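Local coordinates for hepatocyte growth factor-regulated tyrosine kinase substrate (Drosophila melanogaster, PDB 1DVP), which binds ubiquitin and phosphatidylinositol, drives formation of multivesicular bodies and promotes degradation of active tyrosine kinase receptors, probably by sorting them into these bodies, at residues P40-M51 with E80-F90. Residues are numbered along the deposited sequence; the frame is centred on the assembly and turned at random.
Sequences PKNAFAAIKKKM and EVFTKENCEMF
Phe44 reaches between Glu80, Val81, Asn86 and Phe90 as a knob in a hole, the ring carried out toward 80-90 by a CG anti to the backbone N. Val81 CG2 lies 4.1 Å from the Phe44 ring centroid and 5° off the normal, a CH-pi contact over one face; Lys48 CG covers the rim of the opposite face and also packs tightly on Met89 CE (3.3 Å). At the ring edge, Phe44 CZ meets Phe90 CZ at 3.7 Å, and the Asn86 amide stands nearly upright to the ring, planes 83° apart. Cutting Phe44 back to an alanine is likely to open a gap among these four residues and leave the Val81 methyl without its aromatic face. Helix 40-51 and helix 84-90 run 15° from parallel with axes 13.5 Å apart, so side chains and water span the gap in this part of the VHS domain's helical superhelix. Toward the C-terminal ends of both segments, Met51 CE approaches the Phe90 edge, 3.9 Å from CE2. Two waters complete the polar side: both donate to Glu80 OE1, one also to Lys41 O, while the other accepts from Asn86 ND2 (2.8 Å); Lys48 NZ reaches each only weakly. That water and a weak ND2 bond to Val81 O position the amide; Thr83 OG1 caps the N-terminus of helix 84-96, accepting from Asn86 N.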
loop_
_atom_site.group_PDB
_atom_site.type_symbol
_atom_site.label_atom_id
_atom_site.label_comp_id
_atom_site.label_asym_id
_atom_site.label_seq_id
_atom_site.Cartn_x
_atom_site.Cartn_y
_atom_site.Cartn_z
ATOM N N PRO A 40 -11.226 24.057 21.317
ATOM C CA PRO A 40 -9.772 24.229 21.415
ATOM C C PRO A 40 -9.428 24.871 22.768
ATOM O O PRO A 40 -8.407 24.575 23.373
ATOM C CB PRO A 40 -9.462 25.151 20.232
ATOM C CG PRO A 40 -10.465 24.700 19.198
ATOM C CD PRO A 40 -11.726 24.559 20.018
ATOM N N LYS A 41 -10.298 25.752 23.246
ATOM C CA LYS A 41 -10.042 26.416 24.519
ATOM C C LYS A 41 -10.121 25.485 25.691
ATOM O O LYS A 41 -9.233 25.467 26.538
ATOM C CB LYS A 41 -11.018 27.561 24.738
ATOM C CG LYS A 41 -10.473 28.609 25.682
ATOM C CD LYS A 41 -11.118 29.955 25.394
ATOM C CE LYS A 41 -12.521 29.948 25.847
ATOM N NZ LYS A 41 -12.516 29.824 27.321
ATOM N N ASN A 42 -11.192 24.713 25.748
ATOM C CA ASN A 42 -11.368 23.774 26.843
ATOM C C ASN A 42 -10.264 22.696 26.810
ATOM O O ASN A 42 -9.732 22.296 27.855
ATOM C CB ASN A 42 -12.779 23.150 26.770
ATOM C CG ASN A 42 -13.873 24.109 27.278
ATOM O OD1 ASN A 42 -15.070 23.904 27.030
ATOM N ND2 ASN A 42 -13.461 25.148 27.977
ATOM N N ALA A 43 -9.913 22.235 25.615
ATOM C CA ALA A 43 -8.865 21.222 25.498
ATOM C C ALA A 43 -7.541 21.761 25.995
ATOM O O ALA A 43 -6.852 21.102 26.777
ATOM C CB ALA A 43 -8.719 20.777 24.090
ATOM N N PHE A 44 -7.194 22.968 25.557
ATOM C CA PHE A 44 -5.927 23.545 25.951
ATOM C C PHE A 44 -5.793 23.851 27.436
ATOM O O PHE A 44 -4.686 23.779 27.976
ATOM C CB PHE A 44 -5.623 24.800 25.132
ATOM C CG PHE A 44 -4.243 25.338 25.361
ATOM C CD1 PHE A 44 -3.159 24.476 25.432
ATOM C CD2 PHE A 44 -4.015 26.713 25.460
ATOM C CE1 PHE A 44 -1.877 24.967 25.591
ATOM C CE2 PHE A 44 -2.725 27.214 25.619
ATOM C CZ PHE A 44 -1.653 26.334 25.684
ATOM N N ALA A 45 -6.911 24.179 28.084
ATOM C CA ALA A 45 -6.935 24.497 29.516
ATOM C C ALA A 45 -6.753 23.210 30.296
ATOM O O ALA A 45 -6.027 23.156 31.295
ATOM C CB ALA A 45 -8.293 25.170 29.891
ATOM N N ALA A 46 -7.422 22.159 29.850
ATOM C CA ALA A 46 -7.280 20.872 30.510
ATOM C C ALA A 46 -5.824 20.412 30.286
ATOM O O ALA A 46 -5.205 19.833 31.175
ATOM C CB ALA A 46 -8.287 19.851 29.930
ATOM N N ILE A 47 -5.267 20.692 29.111
ATOM C CA ILE A 47 -3.889 20.303 28.841
ATOM C C ILE A 47 -2.949 21.067 29.776
ATOM O O ILE A 47 -2.022 20.508 30.341
ATOM C CB ILE A 47 -3.497 20.565 27.367
ATOM C CG1 ILE A 47 -4.154 19.508 26.464
ATOM C CG2 ILE A 47 -1.986 20.484 27.184
ATOM C CD1 ILE A 47 -3.908 19.711 24.968
ATOM N N LYS A 48 -3.193 22.353 29.939
ATOM C CA LYS A 48 -2.329 23.131 30.822
ATOM C C LYS A 48 -2.280 22.528 32.227
ATOM O O LYS A 48 -1.210 22.391 32.794
ATOM C CB LYS A 48 -2.797 24.577 30.915
ATOM C CG LYS A 48 -2.383 25.460 29.770
ATOM C CD LYS A 48 -3.011 26.827 29.998
ATOM C CE LYS A 48 -3.173 27.632 28.729
ATOM N NZ LYS A 48 -4.492 28.384 28.729
ATOM N N LYS A 49 -3.427 22.161 32.786
ATOM C CA LYS A 49 -3.427 21.569 34.120
ATOM C C LYS A 49 -2.547 20.329 34.205
ATOM O O LYS A 49 -1.872 20.103 35.216
ATOM C CB LYS A 49 -4.837 21.225 34.533
ATOM C CG LYS A 49 -5.702 22.457 34.619
ATOM C CD LYS A 49 -7.104 22.140 35.050
ATOM C CE LYS A 49 -7.940 23.418 35.113
ATOM N NZ LYS A 49 -9.349 23.113 35.529
ATOM N N LYS A 50 -2.547 19.536 33.139
ATOM C CA LYS A 50 -1.742 18.326 33.101
ATOM C C LYS A 50 -0.268 18.700 32.944
ATOM O O LYS A 50 0.606 17.982 33.425
ATOM C CB LYS A 50 -2.195 17.395 31.975
ATOM C CG LYS A 50 -3.575 16.801 32.182
ATOM C CD LYS A 50 -3.666 15.854 33.384
ATOM C CE LYS A 50 -5.107 15.381 33.535
ATOM N NZ LYS A 50 -5.359 14.590 34.783
ATOM N N MET A 51 0.001 19.821 32.273
ATOM C CA MET A 51 1.377 20.285 32.128
ATOM C C MET A 51 1.905 20.557 33.540
ATOM O O MET A 51 3.066 20.260 33.852
ATOM C CB MET A 51 1.446 21.571 31.299
ATOM C CG MET A 51 1.328 21.368 29.783
ATOM S SD MET A 51 1.144 22.944 28.862
ATOM C CE MET A 51 2.814 23.727 29.269
ATOM N N GLU A 80 -5.741 29.335 19.353
ATOM C CA GLU A 80 -5.976 29.238 20.781
ATOM C C GLU A 80 -4.657 29.198 21.508
ATOM O O GLU A 80 -4.500 29.822 22.552
ATOM C CB GLU A 80 -6.729 27.947 21.138
ATOM C CG GLU A 80 -6.722 27.650 22.648
ATOM C CD GLU A 80 -7.653 28.564 23.435
ATOM O OE1 GLU A 80 -7.413 28.811 24.639
ATOM O OE2 GLU A 80 -8.647 29.032 22.846
ATOM N N VAL A 81 -3.716 28.459 20.929
ATOM C CA VAL A 81 -2.406 28.249 21.522
ATOM C C VAL A 81 -1.303 29.327 21.419
ATOM O O VAL A 81 -0.755 29.748 22.448
ATOM C CB VAL A 81 -1.811 26.911 20.999
ATOM C CG1 VAL A 81 -0.388 26.757 21.453
ATOM C CG2 VAL A 81 -2.669 25.730 21.479
ATOM N N PHE A 82 -0.972 29.745 20.195
ATOM C CA PHE A 82 0.112 30.692 19.971
ATOM C C PHE A 82 -0.251 32.165 20.122
ATOM O O PHE A 82 -0.343 32.916 19.142
ATOM C CB PHE A 82 0.736 30.433 18.591
ATOM C CG PHE A 82 1.227 29.016 18.415
ATOM C CD1 PHE A 82 0.713 28.209 17.414
ATOM C CD2 PHE A 82 2.181 28.482 19.280
ATOM C CE1 PHE A 82 1.141 26.880 17.275
ATOM C CE2 PHE A 82 2.616 27.156 19.155
ATOM C CZ PHE A 82 2.101 26.356 18.159
ATOM N N THR A 83 -0.492 32.557 21.361
ATOM C CA THR A 83 -0.786 33.930 21.655
ATOM C C THR A 83 0.410 34.416 22.457
ATOM O O THR A 83 1.287 33.638 22.865
ATOM C CB THR A 83 -2.049 34.101 22.528
ATOM O OG1 THR A 83 -1.871 33.442 23.785
ATOM C CG2 THR A 83 -3.269 33.549 21.826
ATOM N N LYS A 84 0.425 35.718 22.675
ATOM C CA LYS A 84 1.452 36.381 23.433
ATOM C C LYS A 84 1.586 35.749 24.815
ATOM O O LYS A 84 2.654 35.257 25.186
ATOM C CB LYS A 84 1.066 37.852 23.551
ATOM C CG LYS A 84 -0.476 38.080 23.539
ATOM C CD LYS A 84 -1.180 37.488 24.771
ATOM C CE LYS A 84 -2.683 37.727 24.784
ATOM N NZ LYS A 84 -3.446 36.983 23.722
ATOM N N GLU A 85 0.495 35.746 25.575
ATOM C CA GLU A 85 0.565 35.197 26.909
ATOM C C GLU A 85 1.025 33.745 26.890
ATOM O O GLU A 85 2.024 33.417 27.516
ATOM C CB GLU A 85 -0.773 35.382 27.655
ATOM C CG GLU A 85 -2.038 35.015 26.912
ATOM C CD GLU A 85 -3.303 35.543 27.616
ATOM O OE1 GLU A 85 -3.356 35.522 28.878
ATOM O OE2 GLU A 85 -4.257 35.977 26.912
ATOM N N ASN A 86 0.339 32.886 26.141
ATOM C CA ASN A 86 0.728 31.479 26.089
ATOM C C ASN A 86 2.200 31.220 25.762
ATOM O O ASN A 86 2.821 30.331 26.340
ATOM C CB ASN A 86 -0.167 30.732 25.119
ATOM C CG ASN A 86 -1.567 30.596 25.635
ATOM O OD1 ASN A 86 -1.773 30.366 26.834
ATOM N ND2 ASN A 86 -2.550 30.715 24.746
ATOM N N CYS A 87 2.773 31.998 24.859
ATOM C CA CYS A 87 4.168 31.790 24.513
ATOM C C CYS A 87 5.047 32.211 25.673
ATOM O O CYS A 87 6.104 31.627 25.914
ATOM C CB CYS A 87 4.531 32.585 23.263
ATOM S SG CYS A 87 3.685 31.988 21.801
ATOM N N GLU A 88 4.602 33.234 26.391
ATOM C CA GLU A 88 5.346 33.722 27.536
ATOM C C GLU A 88 5.195 32.720 28.663
ATOM O O GLU A 88 6.145 32.454 29.398
ATOM C CB GLU A 88 4.827 35.094 27.936
ATOM C CG GLU A 88 5.313 36.204 27.009
ATOM C CD GLU A 88 4.746 37.560 27.378
ATOM O OE1 GLU A 88 3.691 37.953 26.829
ATOM O OE2 GLU A 88 5.352 38.233 28.239
ATOM N N MET A 89 3.997 32.149 28.774
ATOM C CA MET A 89 3.708 31.128 29.786
ATOM C C MET A 89 4.634 29.944 29.502
ATOM O O MET A 89 5.270 29.394 30.399
ATOM C CB MET A 89 2.255 30.641 29.686
ATOM C CG MET A 89 2.104 29.284 28.947
ATOM S SD MET A 89 2.134 27.712 29.965
ATOM C CE MET A 89 0.359 27.359 29.848
ATOM N N PHE A 90 4.701 29.556 28.237
ATOM C CA PHE A 90 5.538 28.443 27.879
ATOM C C PHE A 90 6.915 28.722 28.393
ATOM O O PHE A 90 7.624 27.836 28.877
ATOM C CB PHE A 90 5.541 28.267 26.368
ATOM C CG PHE A 90 4.289 27.632 25.846
ATOM C CD1 PHE A 90 3.824 27.914 24.569
ATOM C CD2 PHE A 90 3.576 26.728 26.635
ATOM C CE1 PHE A 90 2.656 27.296 24.080
ATOM C CE2 PHE A 90 2.427 26.122 26.159
ATOM C CZ PHE A 90 1.965 26.405 24.877
HETATM O O HOH W 1 -7.400 27.367 27.156
HETATM O O HOH W 2 -5.098 29.998 25.795
#